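Local coordinates for major royal jelly protein 1 (PDB 5YYL) that is the most abundant protein of royal jelly, probably feeds developing honeybee larvae, and binds the sterol 24-methylenecholesterol, at residues A[168-173]-A[212-217]; A[309-312]-A[316-319]; A[342-347]-A[409-414]. One frame throughout, in Å; residues are numbered along the deposited sequence.

The three contacts sample three kinds of packing in a beta-propeller. Contact 1 joins one blade to the next, contact 2 is a hairpin within a blade, and contact 3 closes a helix over that same blade's last strand, 342-346. Contacts 2 and 3 are neighbours, their centres about 12 Å apart, and they touch: Phe318 CZ lies 3.7 Å from Ile411 CG2, and Val316 CG2 is equally close to Ile411 CD1, so that the helix covers part of the hairpin. Contact 1 stands apart, its centre about 25 Å from that of contact 2 and about 37 Å from that of contact 3, which lies on the opposite side of the chain's centre. All three lie away from the sterol pocket around Pro364, Val366, Ile373 and Ile430.

Contact 1: residues A[168-173]-A[212-217]; sequences VEIPHD and GLIVYH
Val168 and Tyr216 meet across the boundary between two blades of a beta-propeller. Residues 168-173 take the chain out of strand 163-169, the last strand, at one edge of its four-stranded antiparallel sheet, while 212-217 is the third strand of the sheet that follows. The two segments are not partners in one sheet, and their backbones stay well apart: even the nearest pair, Ile170 CA and Tyr216 CA, is separated by 9.2 Å. Side chains alone bridge the gap, burying 134 Å² in total.

Val168, still in its strand and bonded through its backbone to Leu154, sends both methyls toward the tyrosine, the two side chains approaching from opposite directions. CG2 reaches the phenol end, 3.7 Å from Tyr216 OH, and CG1 comes obliquely to the ring, 4.2 Å from Tyr216 CE1. With its CG anti to the backbone N (chi1 169°), Tyr216 stretches across toward the valine.

Ile170 follows beyond the strand and makes the second point of touch. Its CG2 branch lies 4.2 Å from CD1 of Ile214, the end of an extended side chain (chi2 159°) directed at the neighbouring blade. Leu185 and Ile205, from the first two strands of that blade, pack against both isoleucines and complete a small apolar cluster at the seam.

Pro171 then takes the N-cap position of the short helix 172-175, with which the crossing to the next blade begins. Its ring rests on Phe223, and the same phenylalanine meets the ring of Tyr216, the two aromatic planes inclined at about 55°.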
loop_
_atom_site.group_PDB
_atom_site.type_symbol
_atom_site.label_atom_id
_atom_site.label_comp_id
_atom_site.label_asym_id
_atom_site.label_seq_id
_atom_site.Cartn_x
_atom_site.Cartn_y
_atom_site.Cartn_z
ATOM N N VAL A 168 31.510 23.150 -28.181
ATOM C CA VAL A 168 32.746 23.026 -28.956
ATOM C C VAL A 168 32.445 23.228 -30.429
ATOM O O VAL A 168 31.524 22.613 -30.952
ATOM C CB VAL A 168 33.404 21.651 -28.777
ATOM C CG1 VAL A 168 34.755 21.618 -29.494
ATOM C CG2 VAL A 168 33.557 21.313 -27.293
ATOM N N GLU A 169 33.216 24.093 -31.090
ATOM C CA GLU A 169 33.069 24.314 -32.528
ATOM C C GLU A 169 33.742 23.164 -33.254
ATOM O O GLU A 169 34.775 22.655 -32.798
ATOM C CB GLU A 169 33.677 25.656 -32.961
ATOM N N ILE A 170 33.121 22.744 -34.353
ATOM C CA ILE A 170 33.672 21.719 -35.226
ATOM C C ILE A 170 34.519 22.464 -36.267
ATOM O O ILE A 170 33.951 23.176 -37.102
ATOM C CB ILE A 170 32.555 20.886 -35.898
ATOM C CG1 ILE A 170 31.750 20.150 -34.816
ATOM C CG2 ILE A 170 33.145 19.865 -36.862
ATOM C CD1 ILE A 170 30.563 19.361 -35.321
ATOM N N PRO A 171 35.862 22.327 -36.204
ATOM C CA PRO A 171 36.700 23.153 -37.078
ATOM C C PRO A 171 36.449 22.883 -38.559
ATOM O O PRO A 171 36.386 21.731 -38.967
ATOM C CB PRO A 171 38.138 22.771 -36.679
ATOM C CG PRO A 171 38.030 21.523 -35.864
ATOM C CD PRO A 171 36.661 21.522 -35.261
ATOM N N HIS A 172 36.339 23.953 -39.340
ATOM C CA HIS A 172 36.195 23.864 -40.796
ATOM C C HIS A 172 37.161 22.850 -41.438
ATOM O O HIS A 172 36.811 22.198 -42.417
ATOM C CB HIS A 172 36.389 25.244 -41.415
ATOM C CG HIS A 172 35.824 25.370 -42.790
ATOM N ND1 HIS A 172 34.541 25.817 -43.024
ATOM C CD2 HIS A 172 36.366 25.118 -44.005
ATOM C CE1 HIS A 172 34.318 25.837 -44.327
ATOM N NE2 HIS A 172 35.408 25.418 -44.946
ATOM N N ASP A 173 38.363 22.722 -40.871
ATOM C CA ASP A 173 39.315 21.641 -41.199
ATOM C C ASP A 173 38.643 20.267 -41.399
ATOM O O ASP A 173 38.955 19.571 -42.359
ATOM C CB ASP A 173 40.410 21.547 -40.101
ATOM C CG ASP A 173 41.606 20.684 -40.513
ATOM N N GLY A 212 32.298 11.862 -45.189
ATOM C CA GLY A 212 33.362 11.660 -44.206
ATOM C C GLY A 212 32.817 11.316 -42.833
ATOM O O GLY A 212 31.625 11.463 -42.565
ATOM N N LEU A 213 33.715 10.877 -41.956
ATOM C CA LEU A 213 33.381 10.476 -40.596
ATOM C C LEU A 213 34.279 11.243 -39.617
ATOM O O LEU A 213 35.458 10.954 -39.494
ATOM C CB LEU A 213 33.593 8.961 -40.467
ATOM C CG LEU A 213 33.361 8.281 -39.121
ATOM C CD1 LEU A 213 31.901 8.380 -38.702
ATOM C CD2 LEU A 213 33.800 6.828 -39.184
ATOM N N ILE A 214 33.712 12.217 -38.916
ATOM C CA ILE A 214 34.437 12.943 -37.877
ATOM C C ILE A 214 34.471 12.091 -36.598
ATOM O O ILE A 214 33.454 11.525 -36.212
ATOM C CB ILE A 214 33.772 14.288 -37.583
ATOM C CG1 ILE A 214 33.633 15.101 -38.879
ATOM C CG2 ILE A 214 34.568 15.055 -36.540
ATOM C CD1 ILE A 214 32.569 16.173 -38.813
ATOM N N VAL A 215 35.644 12.002 -35.955
ATOM C CA VAL A 215 35.816 11.289 -34.681
ATOM C C VAL A 215 36.378 12.240 -33.624
ATOM O O VAL A 215 37.543 12.610 -33.681
ATOM C CB VAL A 215 36.753 10.079 -34.817
ATOM N N TYR A 216 35.533 12.626 -32.664
ATOM C CA TYR A 216 35.867 13.596 -31.603
ATOM C C TYR A 216 36.284 12.879 -30.325
ATOM O O TYR A 216 35.777 11.809 -30.015
ATOM C CB TYR A 216 34.666 14.514 -31.332
ATOM C CG TYR A 216 34.732 15.402 -30.096
ATOM C CD1 TYR A 216 35.288 16.674 -30.157
ATOM C CD2 TYR A 216 34.188 14.985 -28.873
ATOM C CE1 TYR A 216 35.322 17.504 -29.039
ATOM C CE2 TYR A 216 34.222 15.804 -27.743
ATOM C CZ TYR A 216 34.786 17.064 -27.831
ATOM O OH TYR A 216 34.816 17.886 -26.729
ATOM N N HIS A 217 37.221 13.489 -29.598
ATOM C CA HIS A 217 37.697 12.984 -28.301
ATOM C C HIS A 217 37.413 14.012 -27.204
ATOM O O HIS A 217 37.874 15.138 -27.288
ATOM C CB HIS A 217 39.197 12.658 -28.328
ATOM C CG HIS A 217 39.594 11.648 -29.365
ATOM N ND1 HIS A 217 39.507 10.288 -29.159
ATOM C CD2 HIS A 217 40.040 11.807 -30.635
ATOM C CE1 HIS A 217 39.916 9.653 -30.244
ATOM N NE2 HIS A 217 40.239 10.552 -31.157
#

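Contact 2: residues A[309-312]-A[316-319]; sequences KVVS and VLFF
Ser312 holds OG between its own backbone N and carbonyl carbon (chi1 55°), which brings the hydroxyl round to Val316, whose N donates to Ser312 OG at 2.7 Å. In return Ser312 N donates to Val316 O, so side chain and backbone together close the mouth of the turn; Ser314 OG is a further partner of the Ser312 hydroxyl.

Beyond the turn, Val310 and Phe318 form an antiparallel hydrogen-bonded pair, with Val310 N to Phe318 O at 3.0 Å and Phe318 N to Val310 O at 2.7 Å. On their face Val310 CG1 lies 3.9 Å from Phe318 CB, and Ile359 packs against both residues. The other face carries two non-hydrogen-bonded pairs. In one, Val311 CG2 meets Leu317 CD1 at 3.7 Å; in the other, Lys309 lays its CG 3.5 Å from Phe319 CB, then bends at chi3 and carries its ammonium away to Ser268 OG. CA-H...O contacts from Lys309, Val311 and Leu317 supplement the ladder.

Strands 306-311 and 316-321 are thus an antiparallel beta hairpin, the first two strands of a four-stranded beta-propeller blade.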
loop_
_atom_site.group_PDB
_atom_site.type_symbol
_atom_site.label_atom_id
_atom_site.label_comp_id
_atom_site.label_asym_id
_atom_site.label_seq_id
_atom_site.Cartn_x
_atom_site.Cartn_y
_atom_site.Cartn_z
ATOM N N LYS A 309 19.107 4.155 -38.206
ATOM C CA LYS A 309 19.539 2.872 -37.664
ATOM C C LYS A 309 19.665 2.945 -36.143
ATOM O O LYS A 309 19.981 3.986 -35.596
ATOM C CB LYS A 309 20.887 2.481 -38.290
ATOM C CG LYS A 309 20.806 1.489 -39.440
ATOM C CD LYS A 309 21.948 1.578 -40.457
ATOM C CE LYS A 309 21.528 2.478 -41.600
ATOM N NZ LYS A 309 22.603 2.910 -42.514
ATOM N N VAL A 310 19.463 1.824 -35.473
ATOM C CA VAL A 310 19.684 1.740 -34.040
ATOM C C VAL A 310 20.004 0.300 -33.645
ATOM O O VAL A 310 19.531 -0.628 -34.278
ATOM C CB VAL A 310 18.452 2.296 -33.266
ATOM C CG1 VAL A 310 17.204 1.443 -33.487
ATOM C CG2 VAL A 310 18.738 2.455 -31.777
ATOM N N VAL A 311 20.815 0.128 -32.606
ATOM C CA VAL A 311 21.158 -1.180 -32.066
ATOM C C VAL A 311 20.742 -1.281 -30.609
ATOM O O VAL A 311 20.996 -0.385 -29.823
ATOM C CB VAL A 311 22.668 -1.468 -32.137
ATOM C CG1 VAL A 311 22.916 -2.954 -31.923
ATOM C CG2 VAL A 311 23.270 -1.024 -33.483
ATOM N N SER A 312 20.113 -2.393 -30.248
ATOM C CA SER A 312 19.738 -2.677 -28.860
ATOM C C SER A 312 20.985 -3.028 -28.066
ATOM O O SER A 312 21.981 -3.466 -28.645
ATOM C CB SER A 312 18.754 -3.843 -28.817
ATOM O OG SER A 312 19.286 -4.981 -29.484
ATOM N N VAL A 316 20.653 -6.446 -31.356
ATOM C CA VAL A 316 19.771 -6.437 -32.528
ATOM C C VAL A 316 19.850 -5.073 -33.222
ATOM O O VAL A 316 19.579 -4.039 -32.592
ATOM C CB VAL A 316 18.313 -6.678 -32.125
ATOM C CG1 VAL A 316 17.432 -6.807 -33.361
ATOM C CG2 VAL A 316 18.209 -7.927 -31.246
ATOM N N LEU A 317 20.228 -5.071 -34.505
ATOM C CA LEU A 317 20.287 -3.847 -35.331
ATOM C C LEU A 317 18.955 -3.664 -36.041
ATOM O O LEU A 317 18.518 -4.556 -36.762
ATOM C CB LEU A 317 21.376 -3.940 -36.400
ATOM C CG LEU A 317 21.428 -2.835 -37.484
ATOM C CD1 LEU A 317 22.167 -1.592 -37.003
ATOM C CD2 LEU A 317 22.052 -3.339 -38.789
ATOM N N PHE A 318 18.342 -2.497 -35.856
ATOM C CA PHE A 318 17.139 -2.115 -36.573
ATOM C C PHE A 318 17.490 -1.046 -37.583
ATOM O O PHE A 318 18.404 -0.246 -37.359
ATOM C CB PHE A 318 16.085 -1.590 -35.618
ATOM C CG PHE A 318 15.486 -2.647 -34.756
ATOM C CD1 PHE A 318 14.333 -3.305 -35.154
ATOM C CD2 PHE A 318 16.078 -2.988 -33.546
ATOM C CE1 PHE A 318 13.779 -4.296 -34.368
ATOM C CE2 PHE A 318 15.530 -3.978 -32.752
ATOM C CZ PHE A 318 14.380 -4.636 -33.166
ATOM N N PHE A 319 16.750 -1.044 -38.692
ATOM C CA PHE A 319 16.968 -0.087 -39.761
ATOM C C PHE A 319 15.750 0.092 -40.648
ATOM O O PHE A 319 15.033 -0.857 -40.937
ATOM C CB PHE A 319 18.171 -0.506 -40.602
ATOM C CG PHE A 319 18.096 -1.908 -41.122
ATOM C CD1 PHE A 319 17.450 -2.179 -42.316
ATOM C CD2 PHE A 319 18.696 -2.960 -40.425
ATOM C CE1 PHE A 319 17.378 -3.473 -42.799
ATOM C CE2 PHE A 319 18.634 -4.258 -40.907
ATOM C CZ PHE A 319 17.974 -4.513 -42.097
#

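Contact 3: residues A[342-347]-A[409-414]; sequences RTVAQS and ELILNT
Thr414 OG1 donates to Ile411 O at 2.6 Å, meeting the carbonyl oxygen at a C=O...donor angle of 122°, and takes part in a second, weak bond with Cys416 N. The bond within the segment ties the two ends of a type II beta turn, Ile411 to Thr414, that turns the chain away from helix 407-411. Asn413, with a positive phi of 57°, sits third in this turn and projects its amide to a second subunit: Asn413 ND2 binds both Leu412 O and Glu409 O of that neighbouring copy, and the bonds are returned reciprocally, while the Leu412 side chains of the two subunits pack on each other.

Across the contact, the end of this helix rests on Val344. This valine belongs to strand 342-346, the last, edge strand of a four-stranded beta-propeller blade, and there it forms a classic beta bulge with Ala345, both residues facing Leu327 on strand 326-331. Two residues earlier, Arg342 pairs by its backbone with Cys329, whose disulfide partner is Cys416, just beyond the turn.

Leu410 has CG anti to its backbone N (chi1 -157°), which brings its branched end against the valine; the two side chains cross at about a right angle. Val344 CG1 bears on the branch point, 3.8 Å from Leu410 CG, with CD1 of the leucine 4.1 Å from the same methyl. The exact placing of Val344 CG2 is doubtful, since the model sets it too near the backbone of Leu410. Phe318, from the blade's second strand, also packs on Leu410, as does Lys29.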
loop_
_atom_site.group_PDB
_atom_site.type_symbol
_atom_site.label_atom_id
_atom_site.label_comp_id
_atom_site.label_asym_id
_atom_site.label_seq_id
_atom_site.Cartn_x
_atom_site.Cartn_y
_atom_site.Cartn_z
ATOM N N ARG A 342 15.508 -9.710 -41.642
ATOM C CA ARG A 342 14.042 -9.792 -41.742
ATOM C C ARG A 342 13.408 -8.417 -41.586
ATOM O O ARG A 342 13.977 -7.533 -40.924
ATOM C CB ARG A 342 13.454 -10.789 -40.709
ATOM C CG ARG A 342 14.003 -12.228 -40.772
ATOM C CD ARG A 342 13.325 -13.169 -41.788
ATOM N NE ARG A 342 14.196 -14.270 -42.231
ATOM C CZ ARG A 342 14.093 -15.541 -41.838
ATOM N N THR A 343 12.253 -8.216 -42.223
ATOM C CA THR A 343 11.492 -6.986 -42.032
ATOM C C THR A 343 10.425 -7.259 -40.977
ATOM O O THR A 343 9.672 -8.204 -41.089
ATOM C CB THR A 343 10.887 -6.399 -43.329
ATOM O OG1 THR A 343 9.569 -6.892 -43.526
ATOM C CG2 THR A 343 11.763 -6.716 -44.534
ATOM N N VAL A 344 10.379 -6.401 -39.958
ATOM C CA VAL A 344 9.629 -6.650 -38.737
ATOM C C VAL A 344 8.344 -5.819 -38.602
ATOM O O VAL A 344 7.459 -6.198 -37.868
ATOM C CB VAL A 344 10.579 -6.415 -37.541
ATOM C CG1 VAL A 344 10.676 -4.937 -37.152
ATOM C CG2 VAL A 344 10.179 -7.264 -36.371
ATOM N N ALA A 345 8.271 -4.675 -39.268
ATOM C CA ALA A 345 7.016 -3.944 -39.404
ATOM C C ALA A 345 7.015 -3.207 -40.742
ATOM O O ALA A 345 8.069 -2.957 -41.335
ATOM C CB ALA A 345 6.848 -2.968 -38.261
ATOM N N GLN A 346 5.826 -2.874 -41.226
ATOM C CA GLN A 346 5.693 -2.165 -42.500
ATOM C C GLN A 346 4.315 -1.517 -42.611
ATOM O O GLN A 346 3.332 -2.107 -42.222
ATOM C CB GLN A 346 6.005 -3.108 -43.694
ATOM C CG GLN A 346 4.898 -3.519 -44.668
ATOM C CD GLN A 346 4.530 -2.408 -45.621
ATOM O OE1 GLN A 346 5.402 -1.671 -46.072
ATOM N NE2 GLN A 346 3.237 -2.249 -45.899
ATOM N N SER A 347 4.268 -0.311 -43.159
ATOM C CA SER A 347 3.020 0.427 -43.317
ATOM C C SER A 347 3.203 1.540 -44.315
ATOM O O SER A 347 4.059 2.403 -44.137
ATOM C CB SER A 347 2.551 1.027 -41.983
ATOM O OG SER A 347 1.780 2.208 -42.201
ATOM N N GLU A 409 9.138 -8.215 -28.113
ATOM C CA GLU A 409 7.852 -8.515 -28.777
ATOM C C GLU A 409 7.899 -8.365 -30.319
ATOM O O GLU A 409 7.175 -9.043 -31.046
ATOM C CB GLU A 409 6.723 -7.643 -28.195
ATOM C CG GLU A 409 5.325 -8.254 -28.276
ATOM C CD GLU A 409 4.241 -7.523 -27.450
ATOM O OE1 GLU A 409 3.064 -7.498 -27.904
ATOM O OE2 GLU A 409 4.528 -6.991 -26.345
ATOM N N LEU A 410 8.754 -7.480 -30.817
ATOM C CA LEU A 410 8.830 -7.173 -32.248
ATOM C C LEU A 410 9.556 -8.294 -32.999
ATOM O O LEU A 410 9.161 -8.666 -34.096
ATOM C CB LEU A 410 9.540 -5.813 -32.418
ATOM C CG LEU A 410 9.402 -4.881 -33.623
ATOM C CD1 LEU A 410 7.976 -4.733 -34.106
ATOM C CD2 LEU A 410 9.975 -3.519 -33.275
ATOM N N ILE A 411 10.583 -8.854 -32.379
ATOM C CA ILE A 411 11.455 -9.844 -32.998
ATOM C C ILE A 411 11.216 -11.305 -32.559
ATOM O O ILE A 411 11.784 -12.213 -33.157
ATOM C CB ILE A 411 12.945 -9.512 -32.763
ATOM C CG1 ILE A 411 13.329 -9.662 -31.274
ATOM C CG2 ILE A 411 13.258 -8.130 -33.293
ATOM C CD1 ILE A 411 14.710 -9.142 -30.925
ATOM N N LEU A 412 10.377 -11.526 -31.544
ATOM C CA LEU A 412 10.110 -12.862 -31.000
ATOM C C LEU A 412 9.652 -13.816 -32.086
ATOM O O LEU A 412 8.807 -13.454 -32.897
ATOM C CB LEU A 412 9.007 -12.805 -29.921
ATOM C CG LEU A 412 8.725 -14.105 -29.143
ATOM C CD1 LEU A 412 9.921 -14.506 -28.290
ATOM C CD2 LEU A 412 7.489 -13.912 -28.284
ATOM N N ASN A 413 10.186 -15.039 -32.064
ATOM C CA ASN A 413 9.934 -16.053 -33.102
ATOM C C ASN A 413 10.303 -15.561 -34.525
ATOM O O ASN A 413 9.560 -15.818 -35.494
ATOM C CB ASN A 413 8.456 -16.521 -33.078
ATOM C CG ASN A 413 7.975 -16.928 -31.694
ATOM O OD1 ASN A 413 8.733 -17.446 -30.897
ATOM N ND2 ASN A 413 6.695 -16.703 -31.414
ATOM N N THR A 414 11.402 -14.814 -34.638
ATOM C CA THR A 414 11.945 -14.399 -35.940
ATOM C C THR A 414 13.448 -14.563 -35.891
ATOM O O THR A 414 14.017 -14.669 -34.804
ATOM C CB THR A 414 11.618 -12.923 -36.339
ATOM O OG1 THR A 414 12.472 -12.010 -35.640
ATOM C CG2 THR A 414 10.153 -12.561 -36.064
#